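PDB 3IHV: SusD homolog from Bacteroides thetaiotaomicron VPI-5482, which probably binds glycans at the outer membrane of the bacterium for uptake, in the manner of SusD. Local coordinates for residues R470-L473 with I474-G477; L202-V205 with Y206-A210. All coordinates share one frame; numbering follows the deposited sequence.

Contact 1 (R470-L473 with I474-G477); sequences RQDL and IRWG
Arg-475 meets Asp-472 side-on, turning NE and NH2 toward a single carboxylate oxygen. The bridge is shortest from NE to OD1, at 2.8 Å with an N-H...O angle of 157°; NH2 to the same OD1 is longer, 3.2 Å, and more bent. OD1 lies at the guanidinium edge, close to its plane, yet the carboxylate is turned 77° against that plane: NE arrives on the anti side of OD1, tilted out of the carboxylate plane, and NH2 from well above it, both on the same face. The chain's course accounts for this: with chi1 at 70°, CG of Arg-475 sits between backbone N and carbonyl carbon, and the chain then runs extended to NE, alongside Asp-472. Asp-472 is held at its other oxygen too, since OD2 pairs with Arg-459.

Residues 470-475 make up nearly all of the short helix 469-475, which closes in a Schellman motif: Gly-477, with positive phi, turns the chain out of the helix, and its N bonds Ile-474 O at 2.9 Å. Trp-476, just before it, lays its indole across the preceding turn. CB of Asp-472 makes a CH-pi contact 3.8 Å from the centroid of the six-membered ring, over the face, and Leu-473 CD2 comes within 4.1 Å of CE3 of Trp-476. Glu-406 fixes the indole by accepting from NE1 while also pairing with NH2 of Arg-475. A methionine in place of Arg-475 would probably leave OD1 of Asp-472 without its two donors and Glu-406 without one of its partners, so that buried negative charge is less well balanced. On another side of the helix, CD1 of Ile-474 packs 4.0 Å from CG of Arg-470, whose guanidinium group hydrogen-bonds to OD1 of Asn-68 and to the backbone O of Leu-47.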
ATOM      1  N   ARG A 470      -0.787  -3.792  -8.454  1.00  7.29           N
ATOM      2  CA  ARG A 470      -2.086  -4.045  -9.079  1.00  8.81           C
ATOM      3  C   ARG A 470      -2.847  -2.762  -9.361  1.00  9.34           C
ATOM      4  O   ARG A 470      -3.379  -2.559 -10.479  1.00  7.84           O
ATOM      5  CB  ARG A 470      -2.878  -4.987  -8.204  1.00  9.03           C
ATOM      6  CG  ARG A 470      -4.212  -5.412  -8.801  1.00 10.18           C
ATOM      7  CD  ARG A 470      -4.706  -6.670  -8.130  1.00 11.64           C
ATOM      8  NE  ARG A 470      -6.091  -6.936  -8.491  1.00 13.19           N
ATOM      9  CZ  ARG A 470      -6.711  -8.103  -8.415  1.00 11.47           C
ATOM     10  NH1 ARG A 470      -6.098  -9.172  -7.951  1.00 12.50           N
ATOM     11  NH2 ARG A 470      -7.990  -8.180  -8.765  1.00 15.68           N
ATOM     12  N   GLN A 471      -2.907  -1.847  -8.383  1.00  8.48           N
ATOM     13  CA  GLN A 471      -3.622  -0.590  -8.677  1.00  8.53           C
ATOM     14  C   GLN A 471      -2.932   0.265  -9.739  1.00  7.64           C
ATOM     15  O   GLN A 471      -3.610   0.985 -10.468  1.00  8.62           O
ATOM     16  CB  GLN A 471      -3.887   0.211  -7.406  1.00  8.49           C
ATOM     17  CG  GLN A 471      -4.786  -0.478  -6.427  1.00  9.58           C
ATOM     18  CD  GLN A 471      -6.168  -0.724  -6.967  1.00 12.54           C
ATOM     19  OE1 GLN A 471      -6.691  -1.842  -6.863  1.00 12.92           O
ATOM     20  NE2 GLN A 471      -6.731   0.280  -7.635  1.00 14.33           N
ATOM     21  N   ASP A 472      -1.601   0.165  -9.828  1.00  8.55           N
ATOM     22  CA  ASP A 472      -0.838   0.850 -10.871  1.00  8.07           C
ATOM     23  C   ASP A 472      -1.228   0.259 -12.224  1.00  8.16           C
ATOM     24  O   ASP A 472      -1.586   0.993 -13.115  1.00  7.20           O
ATOM     25  CB  ASP A 472       0.674   0.721 -10.642  1.00  7.63           C
ATOM     26  CG  ASP A 472       1.226   1.719  -9.584  1.00  8.95           C
ATOM     27  OD1 ASP A 472       0.574   2.740  -9.310  1.00  7.46           O
ATOM     28  OD2 ASP A 472       2.321   1.464  -9.036  1.00  9.31           O
ATOM     29  N   LEU A 473      -1.166  -1.084 -12.350  1.00  7.96           N
ATOM     30  CA  LEU A 473      -1.554  -1.731 -13.613  1.00  8.75           C
ATOM     31  C   LEU A 473      -2.970  -1.323 -14.039  1.00  8.73           C
ATOM     32  O   LEU A 473      -3.239  -1.016 -15.215  1.00  8.44           O
ATOM     33  CB  LEU A 473      -1.431  -3.265 -13.491  1.00  8.82           C
ATOM     34  CG  LEU A 473      -0.018  -3.843 -13.321  1.00  8.21           C
ATOM     35  CD1 LEU A 473      -0.066  -5.378 -13.082  1.00  5.70           C
ATOM     36  CD2 LEU A 473       0.895  -3.513 -14.510  1.00  6.55           C
ATOM     37  N   ILE A 474      -3.858  -1.246 -13.055  1.00  8.91           N
ATOM     38  CA  ILE A 474      -5.230  -0.835 -13.285  1.00  8.27           C
ATOM     39  C   ILE A 474      -5.309   0.619 -13.767  1.00  8.44           C
ATOM     40  O   ILE A 474      -5.918   0.888 -14.793  1.00  7.59           O
ATOM     41  CB  ILE A 474      -6.134  -1.090 -12.031  1.00  8.72           C
ATOM     42  CG1 ILE A 474      -6.320  -2.594 -11.847  1.00  7.77           C
ATOM     43  CG2 ILE A 474      -7.503  -0.418 -12.222  1.00  8.11           C
ATOM     44  CD1 ILE A 474      -6.962  -3.037 -10.566  1.00  6.96           C
ATOM     45  N   ARG A 475      -4.666   1.564 -13.076  1.00  7.53           N
ATOM     46  CA  ARG A 475      -4.764   2.952 -13.521  1.00  7.64           C
ATOM     47  C   ARG A 475      -4.075   3.169 -14.884  1.00  8.03           C
ATOM     48  O   ARG A 475      -4.438   4.079 -15.649  1.00  7.31           O
ATOM     49  CB  ARG A 475      -4.246   3.902 -12.443  1.00  7.62           C
ATOM     50  CG  ARG A 475      -2.736   3.850 -12.227  1.00  8.17           C
ATOM     51  CD  ARG A 475      -2.322   4.756 -11.067  1.00  8.50           C
ATOM     52  NE  ARG A 475      -0.884   4.663 -10.812  1.00  7.07           N
ATOM     53  CZ  ARG A 475       0.041   5.386 -11.426  1.00  7.29           C
ATOM     54  NH1 ARG A 475      -0.301   6.300 -12.293  1.00  7.40           N
ATOM     55  NH2 ARG A 475       1.311   5.218 -11.128  1.00  6.65           N
ATOM     56  N   TRP A 476      -3.103   2.300 -15.201  1.00  7.54           N
ATOM     57  CA  TRP A 476      -2.470   2.328 -16.506  1.00  6.90           C
ATOM     58  C   TRP A 476      -3.303   1.671 -17.598  1.00  7.40           C
ATOM     59  O   TRP A 476      -2.953   1.792 -18.753  1.00  8.05           O
ATOM     60  CB  TRP A 476      -1.081   1.679 -16.476  1.00  6.96           C
ATOM     61  CG  TRP A 476      -0.071   2.389 -15.580  1.00  5.83           C
ATOM     62  CD1 TRP A 476      -0.031   3.718 -15.314  1.00  6.39           C
ATOM     63  CD2 TRP A 476       0.995   1.793 -14.828  1.00  7.00           C
ATOM     64  NE1 TRP A 476       0.992   3.999 -14.462  1.00  6.92           N
ATOM     65  CE2 TRP A 476       1.664   2.831 -14.174  1.00  5.70           C
ATOM     66  CE3 TRP A 476       1.494   0.496 -14.716  1.00  7.02           C
ATOM     67  CZ2 TRP A 476       2.744   2.612 -13.342  1.00  8.91           C
ATOM     68  CZ3 TRP A 476       2.592   0.272 -13.882  1.00  7.77           C
ATOM     69  CH2 TRP A 476       3.203   1.323 -13.211  1.00  7.86           C
ATOM     70  N   GLY A 477      -4.366   0.952 -17.220  1.00  7.17           N
ATOM     71  CA  GLY A 477      -5.264   0.297 -18.144  1.00  7.40           C
ATOM     72  C   GLY A 477      -4.679  -0.976 -18.731  1.00  7.62           C
ATOM     73  O   GLY A 477      -5.114  -1.437 -19.760  1.00  7.26           O
TER

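Contact 2 (L202-V205 with Y206-A210); sequences LTKV and YATWA
The C-terminal turns of helix 195-210, in the helical part of this SusD-type fold, bring Leu-202 against Tyr-206 and Lys-204 against Thr-208, each pair one turn apart. Leu-202 places CD1 over one face of the Tyr-206 ring, 3.9 Å from the centroid and 20° off the normal, a CH-pi contact. The branch point packs still closer, CG of Leu-202 lying 3.4 Å from CE2 of Tyr-206. With CG of Leu-202 anti to the backbone N (chi1 -176°), the isobutyl group can cross the phenol obliquely; the hydroxyl is hydrogen-bonded to Glu-167.

On another side, Thr-208 folds its hydroxyl back onto the helix. OG1 donates to Lys-204 O at 2.8 Å, while Thr-208 N reaches the same oxygen at 3.0 Å, from the opposite face of the carbonyl plane. The chi1 of -52° sets OG1 beside its own backbone N, within range of that carbonyl. The Lys-204 side chain, bent at its third torsion, forms a salt bridge with Asp-399. All of these residues are buried; the carbonyl of Lys-204 takes both Thr-208 donors, so the hydroxyl is satisfied within its own helix, and the leucine shields one face of the tyrosine by apolar contact.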
ATOM      1  N   LEU A 202      -1.973  13.399  -2.272  1.00  5.64           N
ATOM      2  CA  LEU A 202      -2.714  14.163  -3.284  1.00  5.97           C
ATOM      3  C   LEU A 202      -2.093  13.953  -4.674  1.00  6.53           C
ATOM      4  O   LEU A 202      -2.812  13.855  -5.660  1.00  6.40           O
ATOM      5  CB  LEU A 202      -2.799  15.634  -2.910  1.00  6.69           C
ATOM      6  CG  LEU A 202      -3.623  16.493  -3.857  1.00  5.53           C
ATOM      7  CD1 LEU A 202      -5.026  15.896  -4.075  1.00  8.66           C
ATOM      8  CD2 LEU A 202      -3.679  17.971  -3.383  1.00  7.34           C
ATOM      9  N   THR A 203      -0.773  13.859  -4.741  1.00  6.56           N
ATOM     10  CA  THR A 203      -0.091  13.556  -6.005  1.00  6.35           C
ATOM     11  C   THR A 203      -0.590  12.219  -6.551  1.00  6.52           C
ATOM     12  O   THR A 203      -0.914  12.105  -7.730  1.00  6.31           O
ATOM     13  CB  THR A 203       1.445  13.484  -5.789  1.00  6.31           C
ATOM     14  OG1 THR A 203       1.912  14.723  -5.274  1.00  6.45           O
ATOM     15  CG2 THR A 203       2.215  13.104  -7.064  1.00  6.43           C
ATOM     16  N   LYS A 204      -0.631  11.202  -5.694  1.00  7.29           N
ATOM     17  CA  LYS A 204      -1.087   9.865  -6.128  1.00  6.86           C
ATOM     18  C   LYS A 204      -2.563   9.859  -6.549  1.00  7.46           C
ATOM     19  O   LYS A 204      -2.942   9.194  -7.484  1.00  6.80           O
ATOM     20  CB  LYS A 204      -0.785   8.791  -5.102  1.00  6.93           C
ATOM     21  CG  LYS A 204      -1.221   7.364  -5.509  1.00  7.15           C
ATOM     22  CD  LYS A 204      -0.745   6.307  -4.530  1.00 10.01           C
ATOM     23  CE  LYS A 204       0.712   5.975  -4.766  1.00  9.69           C
ATOM     24  NZ  LYS A 204       1.160   4.789  -4.013  1.00  9.58           N
ATOM     25  N   VAL A 205      -3.377  10.605  -5.821  1.00  7.15           N
ATOM     26  CA  VAL A 205      -4.801  10.771  -6.165  1.00  7.22           C
ATOM     27  C   VAL A 205      -4.948  11.399  -7.509  1.00  6.63           C
ATOM     28  O   VAL A 205      -5.690  10.896  -8.349  1.00  6.46           O
ATOM     29  CB  VAL A 205      -5.501  11.618  -5.061  1.00  5.99           C
ATOM     30  CG1 VAL A 205      -6.889  12.164  -5.519  1.00  7.06           C
ATOM     31  CG2 VAL A 205      -5.560  10.831  -3.739  1.00  6.91           C
ATOM     32  N   TYR A 206      -4.233  12.502  -7.763  1.00  7.03           N
ATOM     33  CA  TYR A 206      -4.317  13.113  -9.073  1.00  5.92           C
ATOM     34  C   TYR A 206      -3.820  12.205 -10.185  1.00  6.74           C
ATOM     35  O   TYR A 206      -4.434  12.164 -11.257  1.00  5.97           O
ATOM     36  CB  TYR A 206      -3.527  14.419  -9.153  1.00  6.05           C
ATOM     37  CG  TYR A 206      -4.127  15.615  -8.425  1.00  5.53           C
ATOM     38  CD1 TYR A 206      -5.455  15.993  -8.641  1.00  5.95           C
ATOM     39  CD2 TYR A 206      -3.328  16.470  -7.710  1.00  4.99           C
ATOM     40  CE1 TYR A 206      -6.003  17.118  -7.993  1.00  5.12           C
ATOM     41  CE2 TYR A 206      -3.838  17.619  -7.107  1.00  5.58           C
ATOM     42  CZ  TYR A 206      -5.167  17.958  -7.281  1.00  6.19           C
ATOM     43  OH  TYR A 206      -5.684  19.084  -6.672  1.00  7.08           O
ATOM     44  N   ALA A 207      -2.709  11.506  -9.955  1.00  6.42           N
ATOM     45  CA  ALA A 207      -2.182  10.591 -10.989  1.00  6.82           C
ATOM     46  C   ALA A 207      -3.217   9.499 -11.335  1.00  7.36           C
ATOM     47  O   ALA A 207      -3.389   9.147 -12.499  1.00  8.47           O
ATOM     48  CB  ALA A 207      -0.851   9.944 -10.504  1.00  6.94           C
ATOM     49  N   THR A 208      -3.904   8.985 -10.325  1.00  7.48           N
ATOM     50  CA  THR A 208      -4.878   7.889 -10.519  1.00  7.30           C
ATOM     51  C   THR A 208      -6.112   8.444 -11.262  1.00  7.66           C
ATOM     52  O   THR A 208      -6.622   7.826 -12.201  1.00  7.65           O
ATOM     53  CB  THR A 208      -5.241   7.202  -9.193  1.00  8.21           C
ATOM     54  OG1 THR A 208      -4.038   6.797  -8.484  1.00  7.29           O
ATOM     55  CG2 THR A 208      -6.193   5.996  -9.437  1.00  5.86           C
ATOM     56  N   TRP A 209      -6.565   9.634 -10.854  1.00  7.63           N
ATOM     57  CA  TRP A 209      -7.674  10.342 -11.478  1.00  6.44           C
ATOM     58  C   TRP A 209      -7.422  10.563 -12.960  1.00  6.64           C
ATOM     59  O   TRP A 209      -8.361  10.484 -13.783  1.00  7.04           O
ATOM     60  CB  TRP A 209      -7.854  11.665 -10.745  1.00  6.70           C
ATOM     61  CG  TRP A 209      -9.084  12.436 -10.947  1.00  7.70           C
ATOM     62  CD1 TRP A 209     -10.040  12.326 -11.934  1.00  8.93           C
ATOM     63  CD2 TRP A 209      -9.443  13.568 -10.173  1.00  8.29           C
ATOM     64  NE1 TRP A 209     -11.021  13.280 -11.751  1.00  8.51           N
ATOM     65  CE2 TRP A 209     -10.660  14.066 -10.686  1.00  6.79           C
ATOM     66  CE3 TRP A 209      -8.860  14.200  -9.072  1.00  7.96           C
ATOM     67  CZ2 TRP A 209     -11.304  15.177 -10.129  1.00  8.80           C
ATOM     68  CZ3 TRP A 209      -9.516  15.304  -8.515  1.00  8.19           C
ATOM     69  CH2 TRP A 209     -10.713  15.767  -9.046  1.00  8.83           C
ATOM     70  N   ALA A 210      -6.151  10.809 -13.321  1.00  5.82           N
ATOM     71  CA  ALA A 210      -5.734  10.970 -14.705  1.00  6.34           C
ATOM     72  C   ALA A 210      -5.725   9.660 -15.493  1.00  6.17           C
ATOM     73  O   ALA A 210      -5.800   9.680 -16.718  1.00  8.44           O
ATOM     74  CB  ALA A 210      -4.331  11.596 -14.767  1.00  5.80           C
TER

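Contact 2 comes first along the chain, on helix 195-210, and contact 1 follows much later, on the short helix 469-475; their centres are nevertheless only about 12 Å apart. Arg-475 joins them by packing, its CD lying 3.7 Å from OG1 of Thr-208 and its NH1 4.1 Å from CB of Ala-207. A backbone hydrogen bond between Arg-475 and Tyr-212, just beyond helix 195-210, adds a polar tie. Helix 107-135 touches both regions, through Phe-129 at contact 2 and through Arg-133 and Arg-134 at contact 1. Sequence-distant helices from the N-terminal and C-terminal parts of the protein thus meet in one buried region.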